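Long-range contacts in pectate lyase 1 (Juniperus ashei, PDB 1PXZ), which cleaves pectate by calcium-dependent elimination, though with low activity, and is the major allergen of mountain cedar pollen: residues K81-V86 with E143-Q148; L101-P106 with H122-N127; C107-K112 with A152-N157; C126-L131 with D170-L175. All coordinates share one frame; numbering follows the deposited sequence.

Contact 1: residues K81-V86 with E143-Q148; sequences KMPLYV and EPVHAQ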
loop_
_atom_site.group_PDB
_atom_site.type_symbol
_atom_site.label_atom_id
_atom_site.label_comp_id
_atom_site.label_asym_id
_atom_site.label_seq_id
_atom_site.Cartn_x
_atom_site.Cartn_y
_atom_site.Cartn_z
ATOM N N LYS A 81 4.409 -14.821 15.324
ATOM C CA LYS A 81 4.877 -14.636 16.690
ATOM C C LYS A 81 5.784 -13.414 16.827
ATOM O O LYS A 81 5.965 -12.918 17.934
ATOM C CB LYS A 81 5.663 -15.843 17.188
ATOM C CG LYS A 81 4.869 -17.136 17.343
ATOM C CD LYS A 81 5.727 -18.139 18.094
ATOM C CE LYS A 81 4.972 -19.405 18.450
ATOM N NZ LYS A 81 4.304 -20.029 17.282
ATOM N N MET A 82 6.351 -12.983 15.704
ATOM C CA MET A 82 7.196 -11.803 15.646
ATOM C C MET A 82 6.984 -11.094 14.304
ATOM O O MET A 82 6.400 -11.714 13.411
ATOM C CB MET A 82 8.670 -12.181 15.808
ATOM C CG MET A 82 9.012 -12.690 17.211
ATOM S SD MET A 82 8.933 -11.415 18.479
ATOM C CE MET A 82 10.388 -10.447 18.073
ATOM N N PRO A 83 7.427 -9.865 14.142
ATOM C CA PRO A 83 7.314 -9.220 12.818
ATOM C C PRO A 83 7.898 -10.103 11.719
ATOM O O PRO A 83 8.936 -10.737 11.898
ATOM C CB PRO A 83 8.182 -7.970 12.998
ATOM C CG PRO A 83 8.034 -7.642 14.455
ATOM C CD PRO A 83 8.063 -8.994 15.144
ATOM N N LEU A 84 7.224 -10.223 10.588
ATOM C CA LEU A 84 7.755 -11.022 9.495
ATOM C C LEU A 84 8.490 -10.097 8.536
ATOM O O LEU A 84 7.814 -9.296 7.885
ATOM C CB LEU A 84 6.630 -11.727 8.760
ATOM C CG LEU A 84 6.998 -12.398 7.436
ATOM C CD1 LEU A 84 8.191 -13.326 7.604
ATOM C CD2 LEU A 84 5.794 -13.152 6.885
ATOM N N TYR A 85 9.807 -10.230 8.487
ATOM C CA TYR A 85 10.588 -9.502 7.496
ATOM C C TYR A 85 10.610 -10.287 6.190
ATOM O O TYR A 85 10.974 -11.466 6.178
ATOM C CB TYR A 85 12.000 -9.277 8.033
ATOM C CG TYR A 85 11.963 -8.163 9.049
ATOM C CD1 TYR A 85 12.081 -6.849 8.620
ATOM C CD2 TYR A 85 11.805 -8.455 10.394
ATOM C CE1 TYR A 85 12.047 -5.812 9.530
ATOM C CE2 TYR A 85 11.771 -7.414 11.304
ATOM C CZ TYR A 85 11.891 -6.113 10.869
ATOM O OH TYR A 85 11.857 -5.080 11.782
ATOM N N VAL A 86 10.197 -9.628 5.120
ATOM C CA VAL A 86 10.071 -10.233 3.805
ATOM C C VAL A 86 11.285 -9.842 2.960
ATOM O O VAL A 86 11.540 -8.648 2.726
ATOM C CB VAL A 86 8.784 -9.823 3.069
ATOM C CG1 VAL A 86 8.754 -10.462 1.674
ATOM C CG2 VAL A 86 7.509 -10.210 3.812
ATOM N N GLU A 143 18.607 -11.502 14.562
ATOM C CA GLU A 143 18.918 -10.181 15.080
ATOM C C GLU A 143 17.836 -9.713 16.048
ATOM O O GLU A 143 16.676 -10.076 15.872
ATOM C CB GLU A 143 18.950 -9.127 13.977
ATOM C CG GLU A 143 20.015 -9.285 12.911
ATOM C CD GLU A 143 20.334 -7.932 12.292
ATOM O OE1 GLU A 143 19.434 -7.364 11.636
ATOM O OE2 GLU A 143 21.477 -7.470 12.494
ATOM N N PRO A 144 18.186 -8.884 17.011
ATOM C CA PRO A 144 17.138 -8.372 17.899
ATOM C C PRO A 144 16.307 -7.367 17.109
ATOM O O PRO A 144 16.867 -6.597 16.340
ATOM C CB PRO A 144 17.924 -7.712 19.028
ATOM C CG PRO A 144 19.265 -7.400 18.454
ATOM C CD PRO A 144 19.524 -8.356 17.324
ATOM N N VAL A 145 14.992 -7.390 17.256
ATOM C CA VAL A 145 14.128 -6.407 16.573
ATOM C C VAL A 145 13.397 -5.596 17.619
ATOM O O VAL A 145 12.774 -6.171 18.514
ATOM C CB VAL A 145 13.145 -7.137 15.647
ATOM C CG1 VAL A 145 12.031 -6.218 15.173
ATOM C CG2 VAL A 145 13.899 -7.720 14.455
ATOM N N HIS A 146 13.423 -4.272 17.615
ATOM C CA HIS A 146 12.722 -3.586 18.709
ATOM C C HIS A 146 11.220 -3.823 18.625
ATOM O O HIS A 146 10.718 -4.338 17.624
ATOM C CB HIS A 146 13.038 -2.094 18.679
ATOM C CG HIS A 146 12.502 -1.322 17.513
ATOM N ND1 HIS A 146 13.182 -1.156 16.328
ATOM C CD2 HIS A 146 11.345 -0.637 17.342
ATOM C CE1 HIS A 146 12.481 -0.427 15.479
ATOM N NE2 HIS A 146 11.348 -0.097 16.076
ATOM N N ALA A 147 10.484 -3.437 19.664
ATOM C CA ALA A 147 9.027 -3.464 19.617
ATOM C C ALA A 147 8.479 -2.646 18.457
ATOM O O ALA A 147 8.859 -1.481 18.301
ATOM C CB ALA A 147 8.471 -2.928 20.935
ATOM N N GLN A 148 7.581 -3.186 17.634
ATOM C CA GLN A 148 7.124 -2.400 16.484
ATOM C C GLN A 148 5.632 -2.075 16.540
ATOM O O GLN A 148 4.840 -2.824 17.085
ATOM C CB GLN A 148 7.346 -3.136 15.162
ATOM C CG GLN A 148 8.717 -3.735 14.942
ATOM C CD GLN A 148 9.758 -2.649 14.749
ATOM O OE1 GLN A 148 10.754 -2.628 15.471
ATOM N NE2 GLN A 148 9.494 -1.786 13.776
#

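Contact 2: residues L101-P106 with H122-N127; sequences LGNGGP and HIHGCN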
loop_
_atom_site.group_PDB
_atom_site.type_symbol
_atom_site.label_atom_id
_atom_site.label_comp_id
_atom_site.label_asym_id
_atom_site.label_seq_id
_atom_site.Cartn_x
_atom_site.Cartn_y
_atom_site.Cartn_z
ATOM N N LEU A 101 -3.761 -12.707 7.648
ATOM C CA LEU A 101 -2.644 -12.423 8.531
ATOM C C LEU A 101 -3.047 -11.378 9.571
ATOM O O LEU A 101 -3.968 -10.593 9.318
ATOM C CB LEU A 101 -1.425 -11.879 7.763
ATOM C CG LEU A 101 -1.089 -12.630 6.470
ATOM C CD1 LEU A 101 0.090 -12.013 5.728
ATOM C CD2 LEU A 101 -0.815 -14.092 6.816
ATOM N N GLY A 102 -2.376 -11.330 10.708
ATOM C CA GLY A 102 -2.631 -10.407 11.794
ATOM C C GLY A 102 -3.249 -11.189 12.952
ATOM O O GLY A 102 -2.519 -11.896 13.654
ATOM N N ASN A 103 -4.560 -11.055 13.143
ATOM C CA ASN A 103 -5.207 -11.952 14.121
ATOM C C ASN A 103 -4.607 -11.845 15.513
ATOM O O ASN A 103 -4.491 -12.860 16.214
ATOM C CB ASN A 103 -5.071 -13.382 13.589
ATOM C CG ASN A 103 -5.573 -13.605 12.177
ATOM O OD1 ASN A 103 -6.744 -13.325 11.895
ATOM N ND2 ASN A 103 -4.754 -14.113 11.247
ATOM N N GLY A 104 -4.217 -10.663 15.958
ATOM C CA GLY A 104 -3.574 -10.392 17.233
ATOM C C GLY A 104 -2.061 -10.435 17.225
ATOM O O GLY A 104 -1.416 -10.103 18.227
ATOM N N GLY A 105 -1.429 -10.834 16.112
ATOM C CA GLY A 105 0.028 -10.845 16.069
ATOM C C GLY A 105 0.534 -9.710 15.183
ATOM O O GLY A 105 -0.283 -9.005 14.586
ATOM N N PRO A 106 1.848 -9.543 15.113
ATOM C CA PRO A 106 2.473 -8.577 14.214
ATOM C C PRO A 106 2.321 -9.040 12.761
ATOM O O PRO A 106 1.960 -10.179 12.512
ATOM C CB PRO A 106 3.951 -8.569 14.606
ATOM C CG PRO A 106 4.160 -9.798 15.414
ATOM C CD PRO A 106 2.837 -10.263 15.941
ATOM N N HIS A 122 -5.635 -10.937 2.958
ATOM C CA HIS A 122 -6.402 -10.220 3.980
ATOM C C HIS A 122 -5.475 -9.896 5.147
ATOM O O HIS A 122 -4.842 -10.840 5.660
ATOM C CB HIS A 122 -7.537 -11.063 4.520
ATOM C CG HIS A 122 -8.519 -11.597 3.536
ATOM N ND1 HIS A 122 -9.748 -10.977 3.363
ATOM C CD2 HIS A 122 -8.499 -12.671 2.707
ATOM C CE1 HIS A 122 -10.436 -11.647 2.453
ATOM N NE2 HIS A 122 -9.710 -12.674 2.038
ATOM N N ILE A 123 -5.349 -8.671 5.605
ATOM C CA ILE A 123 -4.532 -8.423 6.803
ATOM C C ILE A 123 -5.373 -7.598 7.761
ATOM O O ILE A 123 -5.844 -6.535 7.366
ATOM C CB ILE A 123 -3.201 -7.725 6.510
ATOM C CG1 ILE A 123 -2.441 -8.370 5.356
ATOM C CG2 ILE A 123 -2.347 -7.655 7.766
ATOM C CD1 ILE A 123 -1.164 -7.681 4.927
ATOM N N HIS A 124 -5.576 -8.099 8.974
ATOM C CA HIS A 124 -6.348 -7.337 9.951
ATOM C C HIS A 124 -5.999 -7.787 11.364
ATOM O O HIS A 124 -5.470 -8.891 11.507
ATOM C CB HIS A 124 -7.841 -7.520 9.687
ATOM C CG HIS A 124 -8.218 -8.963 9.632
ATOM N ND1 HIS A 124 -8.315 -9.711 10.790
ATOM C CD2 HIS A 124 -8.516 -9.793 8.609
ATOM C CE1 HIS A 124 -8.663 -10.945 10.480
ATOM N NE2 HIS A 124 -8.786 -11.018 9.169
ATOM N N GLY A 125 -6.285 -6.933 12.329
ATOM C CA GLY A 125 -5.974 -7.199 13.719
ATOM C C GLY A 125 -4.482 -7.200 14.007
ATOM O O GLY A 125 -4.067 -7.842 14.975
ATOM N N CYS A 126 -3.650 -6.506 13.223
ATOM C CA CYS A 126 -2.231 -6.502 13.539
ATOM C C CYS A 126 -1.980 -5.791 14.860
ATOM O O CYS A 126 -2.633 -4.807 15.204
ATOM C CB CYS A 126 -1.401 -5.822 12.436
ATOM S SG CYS A 126 -1.691 -6.586 10.816
ATOM N N ASN A 127 -1.017 -6.277 15.618
ATOM C CA ASN A 127 -0.817 -5.743 16.961
ATOM C C ASN A 127 0.629 -5.414 17.259
ATOM O O ASN A 127 1.498 -5.934 16.569
ATOM C CB ASN A 127 -1.273 -6.800 17.979
ATOM C CG ASN A 127 -1.462 -6.189 19.352
ATOM O OD1 ASN A 127 -0.847 -6.624 20.323
ATOM N ND2 ASN A 127 -2.326 -5.184 19.400
#

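Contact 3: residues C107-K112 with A152-N157; sequences CLFMRK and AITMRN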
loop_
_atom_site.group_PDB
_atom_site.type_symbol
_atom_site.label_atom_id
_atom_site.label_comp_id
_atom_site.label_asym_id
_atom_site.label_seq_id
_atom_site.Cartn_x
_atom_site.Cartn_y
_atom_site.Cartn_z
ATOM N N CYS A 107 2.591 -8.126 11.818
ATOM C CA CYS A 107 2.324 -8.429 10.413
ATOM C C CYS A 107 3.563 -8.267 9.556
ATOM O O CYS A 107 4.623 -8.791 9.949
ATOM C CB CYS A 107 1.117 -7.573 9.963
ATOM S SG CYS A 107 -0.390 -8.162 10.818
ATOM N N LEU A 108 3.484 -7.581 8.425
ATOM C CA LEU A 108 4.518 -7.650 7.398
ATOM C C LEU A 108 5.428 -6.427 7.361
ATOM O O LEU A 108 4.966 -5.282 7.442
ATOM C CB LEU A 108 3.906 -7.781 5.995
ATOM C CG LEU A 108 2.956 -8.979 5.802
ATOM C CD1 LEU A 108 2.383 -8.969 4.395
ATOM C CD2 LEU A 108 3.678 -10.277 6.130
ATOM N N PHE A 109 6.716 -6.735 7.235
ATOM C CA PHE A 109 7.769 -5.741 7.311
ATOM C C PHE A 109 8.747 -5.928 6.157
ATOM O O PHE A 109 9.112 -7.036 5.797
ATOM C CB PHE A 109 8.536 -5.830 8.644
ATOM C CG PHE A 109 7.718 -5.401 9.855
ATOM C CD1 PHE A 109 6.717 -6.211 10.374
ATOM C CD2 PHE A 109 7.962 -4.183 10.463
ATOM C CE1 PHE A 109 5.940 -5.845 11.461
ATOM C CE2 PHE A 109 7.195 -3.795 11.549
ATOM C CZ PHE A 109 6.207 -4.617 12.045
ATOM N N MET A 110 9.168 -4.810 5.581
ATOM C CA MET A 110 10.209 -4.849 4.554
ATOM C C MET A 110 11.244 -3.778 4.885
ATOM O O MET A 110 10.869 -2.614 5.113
ATOM C CB MET A 110 9.611 -4.624 3.168
ATOM C CG MET A 110 8.809 -5.824 2.647
ATOM S SD MET A 110 7.515 -5.241 1.536
ATOM C CE MET A 110 6.340 -4.611 2.757
ATOM N N ARG A 111 12.518 -4.166 4.934
ATOM C CA ARG A 111 13.520 -3.157 5.305
ATOM C C ARG A 111 14.760 -3.321 4.435
ATOM O O ARG A 111 15.372 -4.385 4.376
ATOM C CB ARG A 111 13.879 -3.247 6.784
ATOM C CG ARG A 111 14.930 -2.235 7.214
ATOM C CD ARG A 111 15.876 -2.864 8.229
ATOM N NE ARG A 111 15.174 -3.315 9.420
ATOM C CZ ARG A 111 15.576 -4.267 10.252
ATOM N NH1 ARG A 111 16.720 -4.902 10.029
ATOM N NH2 ARG A 111 14.833 -4.582 11.307
ATOM N N LYS A 112 15.133 -2.267 3.718
ATOM C CA LYS A 112 16.308 -2.360 2.854
ATOM C C LYS A 112 16.259 -3.521 1.871
ATOM O O LYS A 112 17.221 -4.287 1.745
ATOM C CB LYS A 112 17.577 -2.469 3.711
ATOM C CG LYS A 112 17.828 -1.245 4.577
ATOM C CD LYS A 112 19.185 -1.358 5.263
ATOM C CE LYS A 112 19.707 0.008 5.681
ATOM N NZ LYS A 112 18.702 1.083 5.445
ATOM N N ALA A 152 -0.170 -2.966 9.351
ATOM C CA ALA A 152 -0.334 -4.153 8.511
ATOM C C ALA A 152 0.871 -4.377 7.601
ATOM O O ALA A 152 1.350 -5.484 7.414
ATOM C CB ALA A 152 -1.594 -4.039 7.664
ATOM N N ILE A 153 1.350 -3.296 6.994
ATOM C CA ILE A 153 2.477 -3.400 6.070
ATOM C C ILE A 153 3.440 -2.270 6.351
ATOM O O ILE A 153 2.996 -1.108 6.336
ATOM C CB ILE A 153 1.971 -3.323 4.616
ATOM C CG1 ILE A 153 1.057 -4.478 4.201
ATOM C CG2 ILE A 153 3.158 -3.196 3.666
ATOM C CD1 ILE A 153 0.406 -4.325 2.843
ATOM N N THR A 154 4.699 -2.591 6.616
ATOM C CA THR A 154 5.646 -1.505 6.922
ATOM C C THR A 154 6.821 -1.550 5.960
ATOM O O THR A 154 7.362 -2.648 5.802
ATOM C CB THR A 154 6.176 -1.616 8.362
ATOM O OG1 THR A 154 5.090 -1.452 9.276
ATOM C CG2 THR A 154 7.173 -0.502 8.651
ATOM N N MET A 155 7.189 -0.428 5.350
ATOM C CA MET A 155 8.330 -0.414 4.429
ATOM C C MET A 155 9.341 0.636 4.886
ATOM O O MET A 155 8.963 1.799 5.062
ATOM C CB MET A 155 7.902 -0.138 2.986
ATOM C CG MET A 155 7.129 -1.298 2.350
ATOM S SD MET A 155 6.332 -0.764 0.800
ATOM C CE MET A 155 4.869 -0.045 1.566
ATOM N N ARG A 156 10.588 0.209 5.090
ATOM C CA ARG A 156 11.667 1.105 5.495
ATOM C C ARG A 156 12.804 0.960 4.490
ATOM O O ARG A 156 13.337 -0.145 4.339
ATOM C CB ARG A 156 12.148 0.779 6.900
ATOM C CG ARG A 156 13.207 1.698 7.462
ATOM C CD ARG A 156 13.598 1.271 8.866
ATOM N NE ARG A 156 14.988 0.980 9.111
ATOM C CZ ARG A 156 16.051 0.774 8.367
ATOM N NH1 ARG A 156 16.033 0.804 7.041
ATOM N NH2 ARG A 156 17.221 0.518 8.959
ATOM N N ASN A 157 13.147 2.039 3.799
ATOM C CA ASN A 157 14.226 1.922 2.821
ATOM C C ASN A 157 13.952 0.833 1.792
ATOM O O ASN A 157 14.832 0.023 1.514
ATOM C CB ASN A 157 15.534 1.593 3.553
ATOM C CG ASN A 157 16.686 2.375 2.940
ATOM O OD1 ASN A 157 17.585 2.790 3.655
ATOM N ND2 ASN A 157 16.617 2.567 1.627
HETATM O O HOH W 1 4.080 -3.746 9.412
#

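Contact 4: residues C126-L131 with D170-L175; sequences CNTSVL and DCSDGL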
loop_
_atom_site.group_PDB
_atom_site.type_symbol
_atom_site.label_atom_id
_atom_site.label_comp_id
_atom_site.label_asym_id
_atom_site.label_seq_id
_atom_site.Cartn_x
_atom_site.Cartn_y
_atom_site.Cartn_z
ATOM N N CYS A 126 -3.650 -6.506 13.223
ATOM C CA CYS A 126 -2.231 -6.502 13.539
ATOM C C CYS A 126 -1.980 -5.791 14.860
ATOM O O CYS A 126 -2.633 -4.807 15.204
ATOM C CB CYS A 126 -1.401 -5.822 12.436
ATOM S SG CYS A 126 -1.691 -6.586 10.816
ATOM N N ASN A 127 -1.017 -6.277 15.618
ATOM C CA ASN A 127 -0.817 -5.743 16.961
ATOM C C ASN A 127 0.629 -5.414 17.259
ATOM O O ASN A 127 1.498 -5.934 16.569
ATOM C CB ASN A 127 -1.273 -6.800 17.979
ATOM C CG ASN A 127 -1.462 -6.189 19.352
ATOM O OD1 ASN A 127 -0.847 -6.624 20.323
ATOM N ND2 ASN A 127 -2.326 -5.184 19.400
ATOM N N THR A 128 0.846 -4.584 18.265
ATOM C CA THR A 128 2.185 -4.231 18.720
ATOM C C THR A 128 3.021 -5.479 18.981
ATOM O O THR A 128 2.580 -6.462 19.573
ATOM C CB THR A 128 2.138 -3.386 20.005
ATOM O OG1 THR A 128 1.500 -2.139 19.684
ATOM C CG2 THR A 128 3.550 -3.069 20.487
ATOM N N SER A 129 4.275 -5.454 18.512
ATOM C CA SER A 129 5.051 -6.675 18.776
ATOM C C SER A 129 5.884 -6.492 20.034
ATOM O O SER A 129 6.030 -5.391 20.569
ATOM C CB SER A 129 5.942 -6.989 17.576
ATOM O OG SER A 129 6.953 -5.977 17.469
ATOM N N VAL A 130 6.455 -7.598 20.489
ATOM C CA VAL A 130 7.372 -7.596 21.618
ATOM C C VAL A 130 8.824 -7.651 21.170
ATOM O O VAL A 130 9.146 -8.359 20.213
ATOM C CB VAL A 130 7.081 -8.817 22.511
ATOM C CG1 VAL A 130 8.112 -8.916 23.617
ATOM C CG2 VAL A 130 5.661 -8.685 23.040
ATOM N N LEU A 131 9.670 -6.888 21.840
ATOM C CA LEU A 131 11.111 -6.919 21.568
ATOM C C LEU A 131 11.573 -8.367 21.595
ATOM O O LEU A 131 11.097 -9.184 22.398
ATOM C CB LEU A 131 11.800 -6.062 22.608
ATOM C CG LEU A 131 13.306 -6.161 22.792
ATOM C CD1 LEU A 131 14.039 -5.413 21.688
ATOM C CD2 LEU A 131 13.688 -5.620 24.163
ATOM N N ASP A 170 -8.766 -2.687 10.428
ATOM C CA ASP A 170 -8.752 -2.915 11.856
ATOM C C ASP A 170 -7.409 -3.313 12.426
ATOM O O ASP A 170 -7.310 -4.372 13.063
ATOM C CB ASP A 170 -9.767 -4.048 12.131
ATOM C CG ASP A 170 -10.047 -4.237 13.614
ATOM O OD1 ASP A 170 -9.847 -3.277 14.389
ATOM O OD2 ASP A 170 -10.445 -5.364 13.972
ATOM N N CYS A 171 -6.382 -2.493 12.221
ATOM C CA CYS A 171 -5.107 -2.744 12.883
ATOM C C CYS A 171 -4.886 -1.766 14.020
ATOM O O CYS A 171 -5.617 -0.777 14.132
ATOM C CB CYS A 171 -3.957 -2.657 11.857
ATOM S SG CYS A 171 -4.093 -4.133 10.793
ATOM N N SER A 172 -3.884 -2.019 14.874
ATOM C CA SER A 172 -3.774 -1.119 16.029
ATOM C C SER A 172 -3.202 0.228 15.620
ATOM O O SER A 172 -3.599 1.241 16.207
ATOM C CB SER A 172 -2.943 -1.759 17.146
ATOM O OG SER A 172 -1.625 -2.017 16.692
ATOM N N ASP A 173 -2.307 0.280 14.639
ATOM C CA ASP A 173 -1.721 1.584 14.288
ATOM C C ASP A 173 -2.029 1.930 12.848
ATOM O O ASP A 173 -3.128 2.435 12.602
ATOM C CB ASP A 173 -0.214 1.566 14.555
ATOM C CG ASP A 173 0.007 1.393 16.057
ATOM O OD1 ASP A 173 -0.153 2.405 16.774
ATOM O OD2 ASP A 173 0.326 0.275 16.507
ATOM N N GLY A 174 -1.134 1.678 11.893
ATOM C CA GLY A 174 -1.474 1.997 10.511
ATOM C C GLY A 174 -1.765 0.787 9.647
ATOM O O GLY A 174 -1.546 -0.367 10.015
ATOM N N LEU A 175 -2.275 1.030 8.431
ATOM C CA LEU A 175 -2.424 -0.068 7.492
ATOM C C LEU A 175 -1.196 -0.124 6.597
ATOM O O LEU A 175 -0.650 -1.200 6.377
ATOM C CB LEU A 175 -3.719 0.058 6.690
ATOM C CG LEU A 175 -4.981 -0.077 7.565
ATOM C CD1 LEU A 175 -6.227 0.092 6.709
ATOM C CD2 LEU A 175 -4.982 -1.417 8.287
#

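Contact 1: residues K81-V86 with E143-Q148
The backbones of 81-86 and 143-148 keep well apart, the nearest CA atoms, those of Pro83 and Gln148, being 7.7 Å from each other. Each strand pairs elsewhere: 84-85 hydrogen-bonds through its backbone to strand 108-111, whereas 141-145 is one arm of an antiparallel hairpin with 132-137. Side chains therefore carry the contact. Tyr85 and Val145 reach toward each other and meet tip to tip. With CG anti to the carbonyl carbon (chi1 -76°), the tyrosine ring extends toward the hairpin and presents its far end to both methyls of the valine. Val145 CG2 lies 3.8 Å from Tyr85 CE2, at an oblique approach to the ring, and Val145 CG1 lies 3.6 Å from Tyr85 OH. A branched valine suits this place because its two methyls cover a ring carbon and the hydroxyl at once. Beside them Pro83 crosses Gln148 at about a right angle, with Pro83 CG 4.0 Å from Gln148 CG. With CG anti to the carbonyl carbon (chi1 -49°), Gln148 sets this methylene against the rigid, apolar proline ring. Phe109 underlies the group, touching Pro83 and Gln148 and meeting the Tyr85 ring, while Ser129 OG bonds Gln148 N. Such packing of a long excursion back onto a parallel sheet belongs to the pectate lyase beta-helix, and here it lies next to Asp149, a probable calcium ligand.

Contact 2: residues L101-P106 with H122-N127
Main-chain bonding makes the first half of this contact tight. Strands 99-102 and 122-124 run parallel, with Leu101 N giving a nearly straight bond of 2.9 Å to His122 O, and Leu101 O receiving His124 N at 3.0 Å almost along its C=O axis. Asn103 N then reaches His124 O, in the carbonyl plane, at 2.9 Å. Gly102 fits here because its CA lies only 3.2 Å from His124 O, where a side chain would collide. On the inner side Leu101 and Ile123 meet loosely. Beyond the strands a type I' turn from Gly102 to Gly105 faces outward; its Asn103-Gly104 pair readily adopts the positive phi angles this turn demands. The bonds keep their length but become less straight: Gly104 N reaches Gly125 O, and Asn127 N reaches Gly105 O, each from above the carbonyl plane. On this partly exposed side Asn103 OD1 lies 3.4 Å from His124 CE1, amide and imidazole planes 86° apart, while Asn103 ND2 is held by Ile78 O and His100 O. Since the bonds joining the segments are all between backbone atoms, the pairing probably depends little on histidine ionisation.

Contact 3: residues C107-K112 with A152-N157
Met110 folds its methyl between two neighbours on the partner strand: CE lies 3.6 Å from Ile153 CG2 and, tighter than usual, 3.4 Å from Met155 CG. A bend at chi3 (-77°) brings the methyl across, a reach suiting flexible methionine. On the other face of the sheet Phe109 and Thr154 lie side by side, and a water sits over the centre of the phenyl ring. It donates to Leu108 O at 2.7 Å and accepts from Thr154 OG1. Farther along this face Arg111 lays CG over one face of the Arg156 guanidinium, 3.2 Å from Arg156 NH1, so that aliphatic carbon rather than charge covers the second arginine. Lys112 NZ comes to 3.1 Å from the same NH1, two donors whose repulsion is probably eased by Asn157 OD1, which NZ bonds at 2.7 Å from above the amide plane. Beneath, strands 108-111 and 153-156 run 8° from parallel in exact register, as successive coils of a parallel beta-helix do, with methionine on methionine and arginine on arginine. Main-chain bonds such as Arg156 N to Met110 O, 2.8 Å and nearly along the C=O axis, fix the spacing. Farther out, Val116 and Leu118 pack on the methionine face, the Cys107-Cys126 disulfide secures one end, and Asp151 OD2 lies in a weak hydrogen bond with Thr154 OG1, close to Asp177, a probable calcium ligand.

Contact 4: residues C126-L131 with D170-L175
Cys126 and Cys171 both hold SG anti to their carbonyl carbons, at chi1 -56° and -71°, which carries the two sulfurs to 3.4 Å from each other without joining them; Cys126 SG is committed to a disulfide with Cys107. Cys171 SG instead accepts a hydrogen bond from Cys126 N at 3.4 Å, the long distance expected of a large, soft acceptor. A thiol suits this spot, since it packs against the Cys126 sulfur while accepting a peptide N-H. One residue on, Ser172 N donates to Cys126 O at 3.1 Å, in the carbonyl plane. Ser172 takes the crowded rotamer, OG between the backbone N and the carbonyl carbon (chi1 62°), and from there donates to Asp173 OD2 at 3.0 Å, coming from above the carboxylate plane; Cys126 O is only weakly bonded, competing for the same proton. Gly150 N also bonds Asp173 OD2, so the oxygen is held by two donors and the carboxylate is oriented. Asp149 and Asp151 crowd the same carboxylate, a grouping that would probably favour a bound cation. The serine thus probably acts as a second-shell residue to Asp173, one of the aspartates that, by similarity, form the calcium site of pectate lyases.

Contact 3 lies nearest the middle of the molecule and is a true pairing of adjacent coils, apolar within and charged without. Contact 2 is a shorter pairing of the same parallel kind, running out into a glycine-rich turn. Contact 1 is the most buried but lacks backbone pairing; contacts 2 and 3 are partly buried, and contact 4 is a surface meeting of loops. Contacts 2 and 4 share Cys126 and Asn127, the Cys107-Cys126 disulfide binds both to contact 3, and strand 84-85 lies beside strand 108-111. Contacts 1, 3 and 4 all come near the probable calcium site, contact 1 by carbon packing, contact 3 through a threonine and contact 4 through serine and carboxylate.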